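Local coordinates for protein mandelate racemase / muconate lactonizing enzyme (Burkholderia pseudomallei, PDB 2POD) that is of unknown function but belongs to the mandelate racemase / muconate lactonizing branch of the enolase superfamily and may act as a lyase, at residues B[190-194]-B[195-199]; B[225-228]-B[229-233]. One frame throughout, in Å; residues are numbered along the deposited sequence.

Contact 1 (B[190-194]-B[195-199]); sequences YYISK and SDLKR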
loop_
_atom_site.group_PDB
_atom_site.type_symbol
_atom_site.label_atom_id
_atom_site.label_comp_id
_atom_site.label_asym_id
_atom_site.label_seq_id
_atom_site.Cartn_x
_atom_site.Cartn_y
_atom_site.Cartn_z
ATOM N N TYR B 190 17.731 17.495 17.933
ATOM C CA TYR B 190 18.303 16.349 17.235
ATOM C C TYR B 190 19.051 15.399 18.151
ATOM O O TYR B 190 19.453 14.320 17.723
ATOM C CB TYR B 190 19.181 16.791 16.064
ATOM C CG TYR B 190 18.392 17.447 14.959
ATOM C CD1 TYR B 190 18.350 18.835 14.839
ATOM C CD2 TYR B 190 17.677 16.679 14.038
ATOM C CE1 TYR B 190 17.623 19.445 13.828
ATOM C CE2 TYR B 190 16.945 17.282 13.016
ATOM C CZ TYR B 190 16.918 18.662 12.924
ATOM O OH TYR B 190 16.195 19.262 11.920
ATOM N N TYR B 191 19.208 15.789 19.416
ATOM C CA TYR B 191 20.046 15.048 20.360
ATOM C C TYR B 191 19.628 15.265 21.808
ATOM O O TYR B 191 19.441 16.401 22.252
ATOM C CB TYR B 191 21.538 15.395 20.169
ATOM C CG TYR B 191 22.468 14.685 21.128
ATOM C CD1 TYR B 191 23.075 15.371 22.184
ATOM C CD2 TYR B 191 22.734 13.325 20.988
ATOM C CE1 TYR B 191 23.917 14.717 23.073
ATOM C CE2 TYR B 191 23.579 12.663 21.871
ATOM C CZ TYR B 191 24.168 13.362 22.906
ATOM O OH TYR B 191 24.998 12.696 23.773
ATOM N N ILE B 192 19.488 14.160 22.534
ATOM C CA ILE B 192 19.540 14.167 23.993
ATOM C C ILE B 192 20.603 13.177 24.499
ATOM O O ILE B 192 20.698 12.044 24.016
ATOM C CB ILE B 192 18.124 13.943 24.634
ATOM C CG1 ILE B 192 18.165 14.082 26.165
ATOM C CG2 ILE B 192 17.485 12.625 24.159
ATOM C CD1 ILE B 192 16.848 14.500 26.811
ATOM N N SER B 193 21.423 13.624 25.446
ATOM C CA SER B 193 22.385 12.743 26.108
ATOM C C SER B 193 21.662 11.791 27.055
ATOM O O SER B 193 20.576 12.106 27.544
ATOM C CB SER B 193 23.446 13.566 26.855
ATOM O OG SER B 193 23.062 13.834 28.197
ATOM N N LYS B 194 22.270 10.631 27.302
ATOM C CA LYS B 194 21.691 9.583 28.157
ATOM C C LYS B 194 21.532 10.019 29.617
ATOM O O LYS B 194 20.637 9.541 30.318
ATOM C CB LYS B 194 22.542 8.313 28.089
ATOM C CG LYS B 194 21.999 7.238 27.148
ATOM C CD LYS B 194 23.105 6.606 26.312
ATOM C CE LYS B 194 23.599 5.302 26.915
ATOM N NZ LYS B 194 25.033 5.072 26.585
ATOM N N SER B 195 22.400 10.927 30.059
ATOM C CA SER B 195 22.375 11.434 31.424
ATOM C C SER B 195 21.371 12.576 31.596
ATOM O O SER B 195 20.716 12.679 32.636
ATOM C CB SER B 195 23.786 11.845 31.877
ATOM O OG SER B 195 24.193 13.083 31.312
ATOM N N ASP B 196 21.247 13.423 30.574
ATOM C CA ASP B 196 20.192 14.442 30.530
ATOM C C ASP B 196 18.798 13.829 30.439
ATOM O O ASP B 196 17.829 14.400 30.943
ATOM C CB ASP B 196 20.411 15.410 29.359
ATOM C CG ASP B 196 21.397 16.529 29.690
ATOM O OD1 ASP B 196 21.720 17.320 28.777
ATOM O OD2 ASP B 196 21.845 16.628 30.856
ATOM N N LEU B 197 18.712 12.666 29.800
ATOM C CA LEU B 197 17.472 11.913 29.701
ATOM C C LEU B 197 17.048 11.373 31.062
ATOM O O LEU B 197 15.873 11.457 31.431
ATOM C CB LEU B 197 17.617 10.777 28.671
ATOM C CG LEU B 197 16.391 9.966 28.221
ATOM C CD1 LEU B 197 15.114 10.792 28.132
ATOM C CD2 LEU B 197 16.656 9.248 26.900
ATOM N N LYS B 198 18.019 10.842 31.802
ATOM C CA LYS B 198 17.793 10.297 33.141
ATOM C C LYS B 198 17.439 11.381 34.165
ATOM O O LYS B 198 16.709 11.120 35.126
ATOM C CB LYS B 198 19.021 9.512 33.609
ATOM C CG LYS B 198 18.689 8.301 34.465
ATOM C CD LYS B 198 18.663 7.020 33.640
ATOM C CE LYS B 198 19.938 6.217 33.833
ATOM N NZ LYS B 198 20.579 5.895 32.530
ATOM N N ARG B 199 17.951 12.590 33.945
ATOM C CA ARG B 199 17.651 13.729 34.807
ATOM C C ARG B 199 16.298 14.359 34.480
ATOM O O ARG B 199 15.656 14.951 35.347
ATOM C CB ARG B 199 18.762 14.777 34.719
ATOM C CG ARG B 199 19.167 15.365 36.069
ATOM C CD ARG B 199 20.284 16.405 35.946
ATOM N NE ARG B 199 21.451 15.901 35.219
ATOM C CZ ARG B 199 21.904 16.408 34.074
ATOM N NH1 ARG B 199 21.293 17.445 33.508
ATOM N NH2 ARG B 199 22.970 15.875 33.492
#

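Contact 2 (B[225-228]-B[229-233]); sequences WNLP and PALQI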
loop_
_atom_site.group_PDB
_atom_site.type_symbol
_atom_site.label_atom_id
_atom_site.label_comp_id
_atom_site.label_asym_id
_atom_site.label_seq_id
_atom_site.Cartn_x
_atom_site.Cartn_y
_atom_site.Cartn_z
ATOM N N TRP B 225 11.133 18.109 19.368
ATOM C CA TRP B 225 12.041 17.015 19.082
ATOM C C TRP B 225 11.897 16.499 17.662
ATOM O O TRP B 225 10.802 16.453 17.114
ATOM C CB TRP B 225 11.842 15.902 20.102
ATOM C CG TRP B 225 12.234 16.338 21.490
ATOM C CD1 TRP B 225 11.396 16.708 22.505
ATOM C CD2 TRP B 225 13.566 16.474 21.998
ATOM N NE1 TRP B 225 12.126 17.047 23.617
ATOM C CE2 TRP B 225 13.461 16.915 23.333
ATOM C CE3 TRP B 225 14.842 16.251 21.456
ATOM C CZ2 TRP B 225 14.585 17.146 24.140
ATOM C CZ3 TRP B 225 15.959 16.484 22.252
ATOM C CH2 TRP B 225 15.821 16.924 23.585
ATOM N N ASN B 226 13.019 16.124 17.064
ATOM C CA ASN B 226 12.993 15.396 15.811
ATOM C C ASN B 226 13.068 13.907 16.078
ATOM O O ASN B 226 13.034 13.497 17.242
ATOM C CB ASN B 226 14.101 15.881 14.884
ATOM C CG ASN B 226 13.799 17.237 14.301
ATOM O OD1 ASN B 226 13.111 17.356 13.280
ATOM N ND2 ASN B 226 14.301 18.279 14.955
ATOM N N LEU B 227 13.150 13.100 15.020
ATOM C CA LEU B 227 12.770 11.698 15.130
ATOM C C LEU B 227 13.613 10.793 16.046
ATOM O O LEU B 227 13.049 10.218 16.977
ATOM C CB LEU B 227 12.457 11.063 13.774
ATOM C CG LEU B 227 11.846 9.665 13.828
ATOM C CD1 LEU B 227 10.353 9.691 14.135
ATOM C CD2 LEU B 227 12.125 8.945 12.531
ATOM N N PRO B 228 14.948 10.672 15.805
ATOM C CA PRO B 228 15.719 9.808 16.727
ATOM C C PRO B 228 15.658 10.116 18.242
ATOM O O PRO B 228 15.428 9.177 19.020
ATOM C CB PRO B 228 17.155 9.853 16.177
ATOM C CG PRO B 228 17.027 10.375 14.796
ATOM C CD PRO B 228 15.811 11.243 14.748
ATOM N N PRO B 229 15.836 11.393 18.674
ATOM C CA PRO B 229 15.680 11.555 20.130
ATOM C C PRO B 229 14.267 11.392 20.672
ATOM O O PRO B 229 14.118 10.903 21.787
ATOM C CB PRO B 229 16.206 12.962 20.398
ATOM C CG PRO B 229 16.054 13.668 19.115
ATOM C CD PRO B 229 16.200 12.670 18.026
ATOM N N ALA B 230 13.249 11.771 19.896
ATOM C CA ALA B 230 11.855 11.469 20.241
ATOM C C ALA B 230 11.602 9.990 20.531
ATOM O O ALA B 230 10.945 9.658 21.514
ATOM C CB ALA B 230 10.902 11.970 19.173
ATOM N N LEU B 231 12.132 9.117 19.678
ATOM C CA LEU B 231 12.010 7.668 19.836
ATOM C C LEU B 231 12.751 7.185 21.082
ATOM O O LEU B 231 12.258 6.343 21.834
ATOM C CB LEU B 231 12.560 6.956 18.593
ATOM C CG LEU B 231 11.832 7.111 17.249
ATOM C CD1 LEU B 231 12.583 6.391 16.112
ATOM C CD2 LEU B 231 10.385 6.634 17.333
ATOM N N GLN B 232 13.938 7.747 21.276
ATOM C CA GLN B 232 14.800 7.490 22.423
ATOM C C GLN B 232 14.145 7.886 23.743
ATOM O O GLN B 232 14.262 7.165 24.735
ATOM C CB GLN B 232 16.089 8.286 22.233
ATOM C CG GLN B 232 17.329 7.649 22.785
ATOM C CD GLN B 232 18.473 8.640 22.903
ATOM O OE1 GLN B 232 19.181 8.664 23.910
ATOM N NE2 GLN B 232 18.660 9.464 21.873
ATOM N N ILE B 233 13.457 9.031 23.743
ATOM C CA ILE B 233 12.676 9.481 24.896
ATOM C C ILE B 233 11.460 8.586 25.159
ATOM O O ILE B 233 11.230 8.171 26.299
ATOM C CB ILE B 233 12.261 10.975 24.769
ATOM C CG1 ILE B 233 13.481 11.891 24.906
ATOM C CG2 ILE B 233 11.244 11.347 25.828
ATOM C CD1 ILE B 233 13.336 13.236 24.193
#

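Contact 1 (B[190-194]-B[195-199])
S193 OG takes the backbone N-H of D196 in a bond of 3.0 Å that is close to straight, 163° at the hydrogen. This is the N-cap of the helix that starts at K194: the serine side chain stands in for a carbonyl of a preceding turn. A chi1 of 90° swings the hydroxyl forward over the first turn, and there it also meets the D196 side chain, with S193 OG 3.3 Å from D196 CB. The same serine holds the helix a second time through its main chain, since S193 O receives L197 N at 3.0 Å. One residue on, K194 O receives K198 N at 3.3 Å, a longer bond.

On another side of the turn the packing is apolar. I192 sends CG1 and CD1 along the start of the helix; I192 CD1 lies 3.9 Å from L197 CA, and I192 CG1 comes within 4.2 Å of L197 CB. With CG1 anti to the backbone N (chi1 -175°), the longer branch of I192 reaches the helix. Both residues also pack on Q232 of helix 227-237.

The D196 carboxylate pairs with R199 three residues on, R199 NH1 to D196 OD2 being a salt bridge of 2.8 Å, weak as a hydrogen bond because the N-H points off line. The two lysines leave the turn for the second subunit: K194 NZ is hydrogen-bonded to M215 O of the second subunit, and K198 NZ forms a salt bridge with D213 of that subunit. The serine cap thus satisfies an amide of the first turn, and the acidic D196, close to the positive end of the helix dipole, is probably favoured in its charged form.

Contact 2 (B[225-228]-B[229-233])
I233 CD1 sits over one face of the W225 indole, 3.9 Å from the centroid of the five-membered ring and only 15° off its normal, a clear CH-pi contact. The methyl is nearest to W225 CE2, and the two side chains meet at about a right angle, so that the isoleucine presents its end to the ring. W225 has CG anti to its own carbonyl carbon (chi1 -65°), which sends the indole along the first turn of the helix. P229 comes in obliquely at the six-membered ring, its CG 3.7 Å from W225 CE3, and A230 CB lies 4.1 Å from W225 CB. This is the tight part: W225, P229, A230 and I233 are all buried, and F180 closes in on both W225 and I233, with Y183 and A184 of helix 181-184 also against the indole. L227 is buried as well, its CG 4.1 Å from L231 CD1; both leucines touch helix 257-263, L227 on R259 and L231 on R263.

Solvent reaches the rest in part: L231, P228, Q232 and N226 are all partly exposed. P228 packs on G290 of the second subunit, and Q232 on L197. N226 stands at the N-cap, but its side chain makes no capping bond.

The backbone is regular all the same. A230 N donates to N226 O at 3.2 Å, L231 N to L227 O, and Q232 N to P228 O. P228 and P229 have no N-H to give, which suits a first turn, where amides have no i-4 carbonyl within the helix. What results is a proline-rich N-terminal turn of the helix in the beta-alpha-beta unit 216-220, 227-237, 244-246, part of the C-terminal TIM-type barrel of the enolase superfamily.

How the contacts relate
Contacts 1 and 2 are the starts of two helices, with centres about 10 Å apart, and they lie against each other. The chain before the cap of contact 1 runs alongside contact 2: Y190 CZ comes within 3.3 Å of N226 ND2, and Y191 O within 3.5 Å of W225 CZ3. Both touch the second subunit, which places this corner of the barrel domain at a subunit interface. E220, E246 and E272 hold a sodium ion. E220 ends strand 216-220 and E246 ends strand 244-246, the strands that flank the helix of contact 2. The W225 side chain is about 13 Å from a bound sodium ion, too far to touch the metal.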